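Local atomic coordinates of hypothetical protein Atu1826 (Agrobacterium tumefaciens, PDB entry 2I3D), a protein that is of unknown function but, as a putative alpha/beta hydrolase, probably cleaves a substrate with a serine nucleophile. Residues A47-I52 against P119-C124; Q76-T81 against Y228-L233; S109-V114 against R143-G148. All coordinates share one frame; numbering follows the deposited sequence. Where two conformers were deposited one is given.

Contact 1: residues A47-I52 against P119-C124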
loop_
_atom_site.group_PDB
_atom_site.type_symbol
_atom_site.label_atom_id
_atom_site.label_comp_id
_atom_site.label_asym_id
_atom_site.label_seq_id
_atom_site.Cartn_x
_atom_site.Cartn_y
_atom_site.Cartn_z
ATOM N N ALA B 47 1.092 -7.109 -29.028
ATOM C CA ALA B 47 0.344 -7.310 -27.768
ATOM C C ALA B 47 -0.247 -5.977 -27.285
ATOM O O ALA B 47 0.368 -4.917 -27.453
ATOM C CB ALA B 47 1.210 -7.925 -26.690
ATOM N N PRO B 48 -1.439 -6.032 -26.656
ATOM C CA PRO B 48 -2.024 -4.795 -26.167
ATOM C C PRO B 48 -1.179 -4.248 -25.027
ATOM O O PRO B 48 -0.473 -5.012 -24.369
ATOM C CB PRO B 48 -3.386 -5.244 -25.636
ATOM C CG PRO B 48 -3.182 -6.678 -25.212
ATOM C CD PRO B 48 -2.256 -7.209 -26.315
ATOM N N ILE B 49 -1.247 -2.930 -24.841
ATOM C CA ILE B 49 -0.550 -2.233 -23.759
ATOM C C ILE B 49 -1.492 -1.968 -22.569
ATOM O O ILE B 49 -2.636 -1.571 -22.740
ATOM C CB ILE B 49 0.059 -0.907 -24.246
ATOM C CG1 ILE B 49 1.187 -1.212 -25.259
ATOM C CG2 ILE B 49 0.632 -0.085 -23.082
ATOM C CD1 ILE B 49 1.535 -0.063 -26.202
ATOM N N ALA B 50 -0.967 -2.146 -21.366
ATOM C CA ALA B 50 -1.722 -1.771 -20.175
ATOM C C ALA B 50 -0.902 -0.743 -19.392
ATOM O O ALA B 50 0.290 -0.967 -19.160
ATOM C CB ALA B 50 -2.018 -2.993 -19.310
ATOM N N ILE B 51 -1.519 0.375 -19.018
ATOM C CA ILE B 51 -0.882 1.413 -18.186
ATOM C C ILE B 51 -1.611 1.435 -16.838
ATOM O O ILE B 51 -2.862 1.511 -16.814
ATOM C CB ILE B 51 -1.032 2.821 -18.834
ATOM C CG1 ILE B 51 -0.489 2.802 -20.286
ATOM C CG2 ILE B 51 -0.340 3.890 -18.019
ATOM C CD1 ILE B 51 1.046 2.578 -20.464
ATOM N N ILE B 52 -0.853 1.409 -15.749
ATOM C CA ILE B 52 -1.435 1.325 -14.395
ATOM C C ILE B 52 -1.086 2.597 -13.617
ATOM O O ILE B 52 0.130 2.944 -13.534
ATOM C CB ILE B 52 -0.889 0.084 -13.607
ATOM C CG1 ILE B 52 -0.730 -1.137 -14.526
ATOM C CG2 ILE B 52 -1.779 -0.181 -12.364
ATOM C CD1 ILE B 52 -2.028 -1.681 -15.117
ATOM N N PRO B 119 5.427 -0.162 -31.538
ATOM C CA PRO B 119 4.685 0.599 -32.566
ATOM C C PRO B 119 3.568 -0.194 -33.242
ATOM O O PRO B 119 2.697 0.394 -33.893
ATOM C CB PRO B 119 5.774 0.972 -33.592
ATOM C CG PRO B 119 6.894 -0.047 -33.378
ATOM C CD PRO B 119 6.856 -0.338 -31.894
ATOM N N ASP B 120 3.590 -1.515 -33.073
ATOM C CA ASP B 120 2.576 -2.354 -33.715
ATOM C C ASP B 120 1.420 -2.744 -32.791
ATOM O O ASP B 120 0.490 -3.443 -33.210
ATOM C CB ASP B 120 3.208 -3.596 -34.342
ATOM C CG ASP B 120 3.903 -3.295 -35.656
ATOM O OD1 ASP B 120 3.241 -3.351 -36.717
ATOM O OD2 ASP B 120 5.112 -3.009 -35.618
ATOM N N SER B 121 1.460 -2.273 -31.544
ATOM C CA SER B 121 0.345 -2.487 -30.626
ATOM C C SER B 121 -0.771 -1.522 -31.026
ATOM O O SER B 121 -0.550 -0.287 -31.071
ATOM C CB SER B 121 0.793 -2.235 -29.181
ATOM O OG SER B 121 -0.313 -2.291 -28.300
ATOM N N LYS B 122 -1.954 -2.068 -31.306
ATOM C CA LYS B 122 -3.078 -1.253 -31.759
ATOM C C LYS B 122 -4.126 -1.006 -30.665
ATOM O O LYS B 122 -5.102 -0.271 -30.891
ATOM C CB LYS B 122 -3.746 -1.858 -33.003
ATOM C CG LYS B 122 -2.880 -1.818 -34.292
ATOM C CD LYS B 122 -2.391 -0.391 -34.613
ATOM C CE LYS B 122 -1.605 -0.281 -35.946
ATOM N NZ LYS B 122 -0.400 -1.193 -36.030
ATOM N N SER B 123 -3.920 -1.590 -29.479
ATOM C CA SER B 123 -4.888 -1.367 -28.395
ATOM C C SER B 123 -4.275 -1.275 -27.025
ATOM O O SER B 123 -3.151 -1.724 -26.770
ATOM C CB SER B 123 -5.979 -2.428 -28.379
ATOM O OG SER B 123 -5.441 -3.626 -27.941
ATOM N N CYS B 124 -5.051 -0.662 -26.144
ATOM C CA CYS B 124 -4.525 -0.311 -24.850
ATOM C C CYS B 124 -5.646 -0.412 -23.802
ATOM O O CYS B 124 -6.823 -0.207 -24.114
ATOM C CB CYS B 124 -3.880 1.088 -24.903
ATOM S SG CYS B 124 -3.424 1.804 -23.280
#

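Contact 2: residues Q76-T81 against Y228-L233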
loop_
_atom_site.group_PDB
_atom_site.type_symbol
_atom_site.label_atom_id
_atom_site.label_comp_id
_atom_site.label_asym_id
_atom_site.label_seq_id
_atom_site.Cartn_x
_atom_site.Cartn_y
_atom_site.Cartn_z
ATOM N N GLN B 76 0.030 -8.286 -16.843
ATOM C CA GLN B 76 1.271 -8.997 -17.184
ATOM C C GLN B 76 0.953 -10.448 -17.507
ATOM O O GLN B 76 1.303 -10.993 -18.563
ATOM C CB GLN B 76 2.248 -8.972 -15.978
ATOM C CG GLN B 76 3.575 -9.713 -16.271
ATOM C CD GLN B 76 4.636 -9.571 -15.188
ATOM O OE1 GLN B 76 4.505 -8.812 -14.229
ATOM N NE2 GLN B 76 5.722 -10.317 -15.360
ATOM N N LYS B 77 0.286 -11.091 -16.555
ATOM C CA LYS B 77 -0.034 -12.509 -16.686
ATOM C C LYS B 77 -0.954 -12.801 -17.866
ATOM O O LYS B 77 -0.953 -13.935 -18.338
ATOM C CB LYS B 77 -0.713 -13.054 -15.435
ATOM C CG LYS B 77 0.115 -13.143 -14.179
ATOM C CD LYS B 77 -0.786 -13.780 -13.061
ATOM C CE LYS B 77 -2.015 -12.877 -12.755
ATOM N NZ LYS B 77 -3.299 -13.559 -12.353
ATOM N N ARG B 78 -1.754 -11.820 -18.308
ATOM C CA ARG B 78 -2.661 -12.021 -19.451
ATOM C C ARG B 78 -2.047 -11.602 -20.817
ATOM O O ARG B 78 -2.769 -11.440 -21.820
ATOM C CB ARG B 78 -4.014 -11.344 -19.206
ATOM C CG ARG B 78 -4.812 -11.960 -18.066
ATOM C CD ARG B 78 -4.953 -13.465 -18.182
ATOM N NE ARG B 78 -5.873 -13.967 -17.161
ATOM C CZ ARG B 78 -5.534 -14.449 -15.963
ATOM N NH1 ARG B 78 -4.257 -14.546 -15.609
ATOM N NH2 ARG B 78 -6.490 -14.847 -15.111
ATOM N N GLY B 79 -0.724 -11.432 -20.841
ATOM C CA GLY B 79 0.021 -11.172 -22.088
ATOM C C GLY B 79 0.116 -9.731 -22.546
ATOM O O GLY B 79 0.544 -9.462 -23.677
ATOM N N PHE B 80 -0.274 -8.786 -21.692
ATOM C CA PHE B 80 -0.165 -7.372 -22.046
ATOM C C PHE B 80 1.282 -6.879 -21.876
ATOM O O PHE B 80 2.009 -7.313 -20.972
ATOM C CB PHE B 80 -1.031 -6.500 -21.115
ATOM C CG PHE B 80 -2.515 -6.508 -21.438
ATOM C CD1 PHE B 80 -3.274 -7.651 -21.220
ATOM C CD2 PHE B 80 -3.144 -5.355 -21.922
ATOM C CE1 PHE B 80 -4.650 -7.658 -21.505
ATOM C CE2 PHE B 80 -4.507 -5.348 -22.222
ATOM C CZ PHE B 80 -5.266 -6.493 -21.994
ATOM N N THR B 81 1.700 -5.958 -22.736
ATOM C CA THR B 81 2.885 -5.142 -22.449
ATOM C C THR B 81 2.427 -4.154 -21.376
ATOM O O THR B 81 1.458 -3.417 -21.585
ATOM C CB THR B 81 3.347 -4.394 -23.710
ATOM O OG1 THR B 81 3.937 -5.355 -24.597
ATOM C CG2 THR B 81 4.347 -3.269 -23.378
ATOM N N TYR B 228 -13.192 -9.969 -14.547
ATOM C CA TYR B 228 -13.666 -8.993 -15.534
ATOM C C TYR B 228 -12.755 -9.048 -16.795
ATOM O O TYR B 228 -13.212 -9.060 -17.939
ATOM C CB TYR B 228 -13.660 -7.575 -14.947
ATOM C CG TYR B 228 -14.166 -6.579 -15.958
ATOM C CD1 TYR B 228 -15.537 -6.568 -16.315
ATOM C CD2 TYR B 228 -13.274 -5.711 -16.609
ATOM C CE1 TYR B 228 -16.020 -5.669 -17.257
ATOM C CE2 TYR B 228 -13.709 -4.821 -17.577
ATOM C CZ TYR B 228 -15.080 -4.810 -17.917
ATOM O OH TYR B 228 -15.496 -3.934 -18.887
ATOM N N LEU B 229 -11.452 -9.045 -16.585
ATOM C CA LEU B 229 -10.537 -9.010 -17.734
ATOM C C LEU B 229 -10.671 -10.310 -18.533
ATOM O O LEU B 229 -10.691 -10.293 -19.770
ATOM C CB LEU B 229 -9.106 -8.797 -17.232
ATOM C CG LEU B 229 -8.044 -8.759 -18.333
ATOM C CD1 LEU B 229 -8.342 -7.599 -19.259
ATOM C CD2 LEU B 229 -6.655 -8.605 -17.663
ATOM N N ASP B 230 -10.800 -11.430 -17.827
ATOM C CA ASP B 230 -10.973 -12.723 -18.488
ATOM C C ASP B 230 -12.230 -12.770 -19.328
ATOM O O ASP B 230 -12.198 -13.228 -20.498
ATOM C CB ASP B 230 -10.922 -13.857 -17.457
ATOM C CG ASP B 230 -9.488 -14.166 -17.037
ATOM O OD1 ASP B 230 -8.527 -13.720 -17.745
ATOM O OD2 ASP B 230 -9.305 -14.834 -16.006
ATOM N N ARG B 231 -13.327 -12.262 -18.764
ATOM C CA ARG B 231 -14.555 -12.194 -19.557
ATOM C C ARG B 231 -14.407 -11.273 -20.769
ATOM O O ARG B 231 -14.805 -11.633 -21.896
ATOM C CB ARG B 231 -15.755 -11.840 -18.682
ATOM C CG ARG B 231 -16.128 -13.025 -17.786
ATOM C CD ARG B 231 -17.270 -12.697 -16.813
ATOM N NE ARG B 231 -18.586 -12.615 -17.464
ATOM C CZ ARG B 231 -19.679 -12.217 -16.828
ATOM N NH1 ARG B 231 -19.624 -11.916 -15.497
ATOM N NH2 ARG B 231 -20.846 -12.195 -17.497
ATOM N N ARG B 232 -13.784 -10.107 -20.570
ATOM C CA ARG B 232 -13.604 -9.166 -21.697
ATOM C C ARG B 232 -12.708 -9.811 -22.747
ATOM O O ARG B 232 -12.985 -9.667 -23.932
ATOM C CB ARG B 232 -13.000 -7.836 -21.180
ATOM C CG ARG B 232 -14.002 -6.932 -20.439
ATOM C CD ARG B 232 -14.940 -6.205 -21.407
ATOM N NE ARG B 232 -14.239 -5.488 -22.495
ATOM C CZ ARG B 232 -13.867 -4.194 -22.448
ATOM N NH1 ARG B 232 -14.049 -3.456 -21.348
ATOM N NH2 ARG B 232 -13.269 -3.641 -23.492
ATOM N N LEU B 233 -11.630 -10.503 -22.346
ATOM C CA LEU B 233 -10.777 -11.159 -23.369
ATOM C C LEU B 233 -11.504 -12.274 -24.119
ATOM O O LEU B 233 -11.081 -12.661 -25.221
ATOM C CB LEU B 233 -9.518 -11.696 -22.700
ATOM C CG LEU B 233 -8.621 -10.560 -22.190
ATOM C CD1 LEU B 233 -7.471 -11.135 -21.363
ATOM C CD2 LEU B 233 -8.112 -9.673 -23.346
#

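Contact 3: residues S109-V114 against R143-G148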
loop_
_atom_site.group_PDB
_atom_site.type_symbol
_atom_site.label_atom_id
_atom_site.label_comp_id
_atom_site.label_asym_id
_atom_site.label_seq_id
_atom_site.Cartn_x
_atom_site.Cartn_y
_atom_site.Cartn_z
ATOM N N SER B 109 2.639 10.828 -21.622
ATOM C CA SER B 109 4.053 10.598 -21.935
ATOM C C SER B 109 4.435 9.160 -21.735
ATOM O O SER B 109 5.200 8.582 -22.531
ATOM C CB SER B 109 4.983 11.459 -21.085
ATOM O OG SER B 109 4.963 12.797 -21.527
ATOM N N ALA B 110 3.918 8.582 -20.662
ATOM C CA ALA B 110 4.148 7.159 -20.383
ATOM C C ALA B 110 3.607 6.258 -21.474
ATOM O O ALA B 110 4.314 5.378 -21.976
ATOM C CB ALA B 110 3.527 6.757 -19.006
ATOM N N LEU B 111 2.353 6.510 -21.876
ATOM C CA LEU B 111 1.735 5.751 -22.966
ATOM C C LEU B 111 2.484 5.934 -24.297
ATOM O O LEU B 111 2.743 4.950 -25.003
ATOM C CB LEU B 111 0.246 6.094 -23.111
ATOM C CG LEU B 111 -0.501 5.217 -24.133
ATOM C CD1 LEU B 111 -0.263 3.660 -24.024
ATOM C CD2 LEU B 111 -1.995 5.537 -24.047
ATOM N N ASP B 112 2.895 7.171 -24.573
ATOM C CA ASP B 112 3.698 7.447 -25.804
ATOM C C ASP B 112 5.003 6.643 -25.793
ATOM O O ASP B 112 5.424 6.062 -26.822
ATOM C CB ASP B 112 4.052 8.938 -25.904
ATOM C CG ASP B 112 2.857 9.824 -26.233
ATOM O OD1 ASP B 112 1.773 9.348 -26.661
ATOM O OD2 ASP B 112 3.033 11.046 -26.095
ATOM N N TRP B 113 5.667 6.638 -24.639
ATOM C CA TRP B 113 6.926 5.916 -24.490
ATOM C C TRP B 113 6.773 4.421 -24.777
ATOM O O TRP B 113 7.539 3.857 -25.603
ATOM C CB TRP B 113 7.503 6.157 -23.117
ATOM C CG TRP B 113 8.774 5.458 -22.849
ATOM C CD1 TRP B 113 10.035 5.870 -23.216
ATOM C CD2 TRP B 113 8.938 4.222 -22.155
ATOM N NE1 TRP B 113 10.968 4.967 -22.763
ATOM C CE2 TRP B 113 10.326 3.940 -22.122
ATOM C CE3 TRP B 113 8.052 3.329 -21.544
ATOM C CZ2 TRP B 113 10.843 2.802 -21.503
ATOM C CZ3 TRP B 113 8.570 2.180 -20.931
ATOM C CH2 TRP B 113 9.954 1.932 -20.919
ATOM N N VAL B 114 5.780 3.766 -24.155
ATOM C CA VAL B 114 5.560 2.329 -24.387
ATOM C C VAL B 114 5.200 2.101 -25.851
ATOM O O VAL B 114 5.713 1.181 -26.495
ATOM C CB VAL B 114 4.476 1.687 -23.447
ATOM C CG1 VAL B 114 4.437 0.143 -23.631
ATOM C CG2 VAL B 114 4.744 2.004 -22.038
ATOM N N ARG B 143 -7.556 9.274 -25.822
ATOM C CA ARG B 143 -6.783 8.336 -26.584
ATOM C C ARG B 143 -7.674 7.244 -27.165
ATOM O O ARG B 143 -8.034 6.291 -26.444
ATOM C CB ARG B 143 -5.667 7.723 -25.720
ATOM C CG ARG B 143 -4.658 8.749 -25.190
ATOM C CD ARG B 143 -3.781 9.295 -26.320
ATOM N NE ARG B 143 -2.670 8.398 -26.582
ATOM C CZ ARG B 143 -1.399 8.649 -26.299
ATOM N NH1 ARG B 143 -0.488 7.731 -26.579
ATOM N NH2 ARG B 143 -1.032 9.802 -25.754
ATOM N N PRO B 144 -8.015 7.357 -28.480
ATOM C CA PRO B 144 -8.986 6.424 -29.065
ATOM C C PRO B 144 -8.537 4.955 -29.017
ATOM O O PRO B 144 -9.374 4.070 -29.106
ATOM C CB PRO B 144 -9.137 6.917 -30.533
ATOM C CG PRO B 144 -7.968 7.769 -30.777
ATOM C CD PRO B 144 -7.531 8.352 -29.466
ATOM N N GLU B 145 -7.241 4.698 -28.887
ATOM C CA GLU B 145 -6.752 3.328 -28.883
ATOM C C GLU B 145 -7.085 2.592 -27.559
ATOM O O GLU B 145 -6.893 1.355 -27.454
ATOM C CB GLU B 145 -5.236 3.250 -29.222
ATOM C CG GLU B 145 -4.311 3.848 -28.146
ATOM C CD GLU B 145 -4.057 5.369 -28.271
ATOM O OE1 GLU B 145 -4.902 6.125 -28.780
ATOM O OE2 GLU B 145 -2.981 5.818 -27.835
ATOM N N ILE B 146 -7.571 3.349 -26.573
ATOM C CA ILE B 146 -7.849 2.761 -25.248
ATOM C C ILE B 146 -9.223 2.118 -25.266
ATOM O O ILE B 146 -10.226 2.815 -25.266
ATOM C CB ILE B 146 -7.711 3.767 -24.130
ATOM C CG1 ILE B 146 -6.229 4.220 -24.027
ATOM C CG2 ILE B 146 -8.106 3.091 -22.810
ATOM C CD1 ILE B 146 -5.918 5.234 -22.932
ATOM N N GLU B 147 -9.262 0.791 -25.298
ATOM C CA GLU B 147 -10.544 0.098 -25.527
ATOM C C GLU B 147 -11.174 -0.508 -24.273
ATOM O O GLU B 147 -12.287 -1.054 -24.322
ATOM C CB GLU B 147 -10.418 -0.943 -26.641
ATOM C CG GLU B 147 -9.545 -2.124 -26.333
ATOM C CD GLU B 147 -9.503 -3.112 -27.496
ATOM O OE1 GLU B 147 -9.866 -4.280 -27.288
ATOM O OE2 GLU B 147 -9.131 -2.697 -28.626
ATOM N N GLY B 148 -10.488 -0.361 -23.140
ATOM C CA GLY B 148 -11.044 -0.860 -21.869
ATOM C C GLY B 148 -10.384 -0.116 -20.742
ATOM O O GLY B 148 -9.239 0.364 -20.866
#

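Contact 1: residues A47-I52 against P119-C124
Ser-121 and Ser-123 meet the chain entering strand 49-53 through two hydrogen bonds of different kinds. The hydroxyl OG of Ser-121 donates to Ala-47 O over 2.8 Å, reaching the carbonyl from 29° outside its plane. The second bond runs between backbones: Ile-49 N gives its hydrogen to Ser-123 O at 3.0 Å, nearly straight (166°) and in the carbonyl plane. Beside it, two CA-H...O contacts close the pairing, Pro-48 CA to Ser-123 O at 3.3 Å and Cys-124 CA to Ile-49 O at 3.1 Å.

These contacts accompany a parallel bridge, Ile-49 with Cys-124, whose CA atoms lie 4.5 Å apart. Here strands 49-53 and 124-129 first come together as neighbours in the central sheet of the alpha/beta hydrolase fold, and backbone bonds of Ile-49 and Ile-51 to Trp-125 carry the pairing on.

Side chains fill in around the backbone. With CG1 of Ile-49 beside its own backbone N (chi1 -67°), that branch and its CD1 lie against Ser-121, both 3.6 Å from OG. Pro-48 CB rests 3.5 Å from Ser-123 OG. Outside the pair, Leu-111 of helix 101-117 touches both Ile-51 and Cys-124, Ala-50 packs on Phe-75 of helix 66-77, and Ser-46 OG hydrogen-bonds to Asp-120 O.

Contact 2: residues Q76-T81 against Y228-L233
Arg-78 and Asp-230 form the polar half of this contact, a side-on salt bridge with one nitrogen to each carboxylate oxygen. Arg-78 NE donates to Asp-230 OD1 at 2.7 Å and Arg-78 NH2 to Asp-230 OD2 at 3.0 Å, both with N-H...O angles of 174°. Each oxygen accepts through its syn lone pair, and the two flat groups are nearly coplanar, 11° apart; with two straight bonds the pair is fixed in rotation as well as in distance. Glu-226, one helical turn before Asp-230, forms a further salt bridge with Arg-78 NH2, so this one nitrogen serves two carboxylates.

The apolar half lies beneath the charges. The bend of the arginine chain at chi2 (-51°) lays its methylenes along helix 218-233 before the guanidinium reaches the acid: Arg-78 CG is 3.8 Å from Leu-229 CD2, and Arg-78 CB is 4.1 Å from Leu-233 CD1. Further in, the Phe-80 ring takes the other methyls of the same leucines obliquely, its CZ 4.3 Å from Leu-229 CD1 and its CE1 4.4 Å from Leu-233 CD2. Phe-75 and Trp-125 meet that ring edge-to-face.

Backbone bonds shape the turn that brings Arg-78 and Phe-80 to the same helix. Gly-79, with positive phi, is the C-prime residue of a Schellman motif closing helix 66-77, in which Gly-79 N bonds to Gln-76 O and Phe-80 N to Phe-75 O. The arrangement is thus a Schellman-capped helix end leading into strand 81-85, packed against the C-terminal helix of an alpha/beta hydrolase fold.

Contact 3: residues S109-V114 against R143-G148
The guanidinium of Arg-143 has Leu-111 over one face and a carboxylate at each of two edges, Asp-112 from helix 101-117 and Glu-145 from its own turn. Leu-111 covers the face with CD2, 3.7 Å from Arg-143 NH1, while its CG comes to 3.5 Å of the same nitrogen. At the inner edge Arg-143 NE donates to Glu-145 OE2 over 2.9 Å, almost straight (171°) and in the guanidinium plane. At the far edge Asp-112 OD1 alone is gripped: Arg-143 NH1 reaches it at 2.8 Å with a bent angle of 137°, and Arg-143 NH2 adds a weak bond of 3.0 Å. The NH1 bond meets OD1 nearly along its C-O axis, and the carboxylate stands 22° from the guanidinium plane.

Bends at chi2 and chi3 of Arg-143 fold the long chain so that its head lies between helix and turn. A type I turn from Arg-143 to Ile-146, closed by Ile-146 N to Arg-143 O, brings Glu-145 round to NE. The contact thereby ties helix 101-117 to the turn between helix 131-142 and strand 146-152 of the alpha/beta hydrolase fold, through an Asp-Arg-Glu salt-bridge network over Leu-111. Below the charges, Leu-111 CD2 also touches Ile-146 CD1 at 4.1 Å, and Leu-111 continues onto Ile-49, Ile-51 and Cys-124 of the sheet. Gln-115 NE2 gives Glu-145 OE2 another hydrogen bond.

One cation thus sits between two acids whose bonded oxygens, Asp-112 OD1 and Glu-145 OE2, remain 6.0 Å apart; the arginine probably offsets their mutual repulsion, and the two acids, holding its head at separate edges, limit its rotation.

The three contacts lie along one end of the central sheet and share its strands. Contact 1 and contact 3 have centres about 7 Å apart and meet at strand 124-129: Cys-124 pairs with 49-53 on one side and, through Glu-145 and Glu-147, with the chain entering strand 146-152 on the other. Contact 2, its centre about 12 Å from contact 1 and 16 Å from contact 3, joins through backbone bonds of Thr-81 to Pro-48 and Ala-50. Arg-232 NH2 links it to Glu-147 O. Along the chain, contact 1 interlocks with both others, whereas contact 3 is nested within the loop that contact 2 closes by bringing helix 218-233 back to the end of helix 66-77.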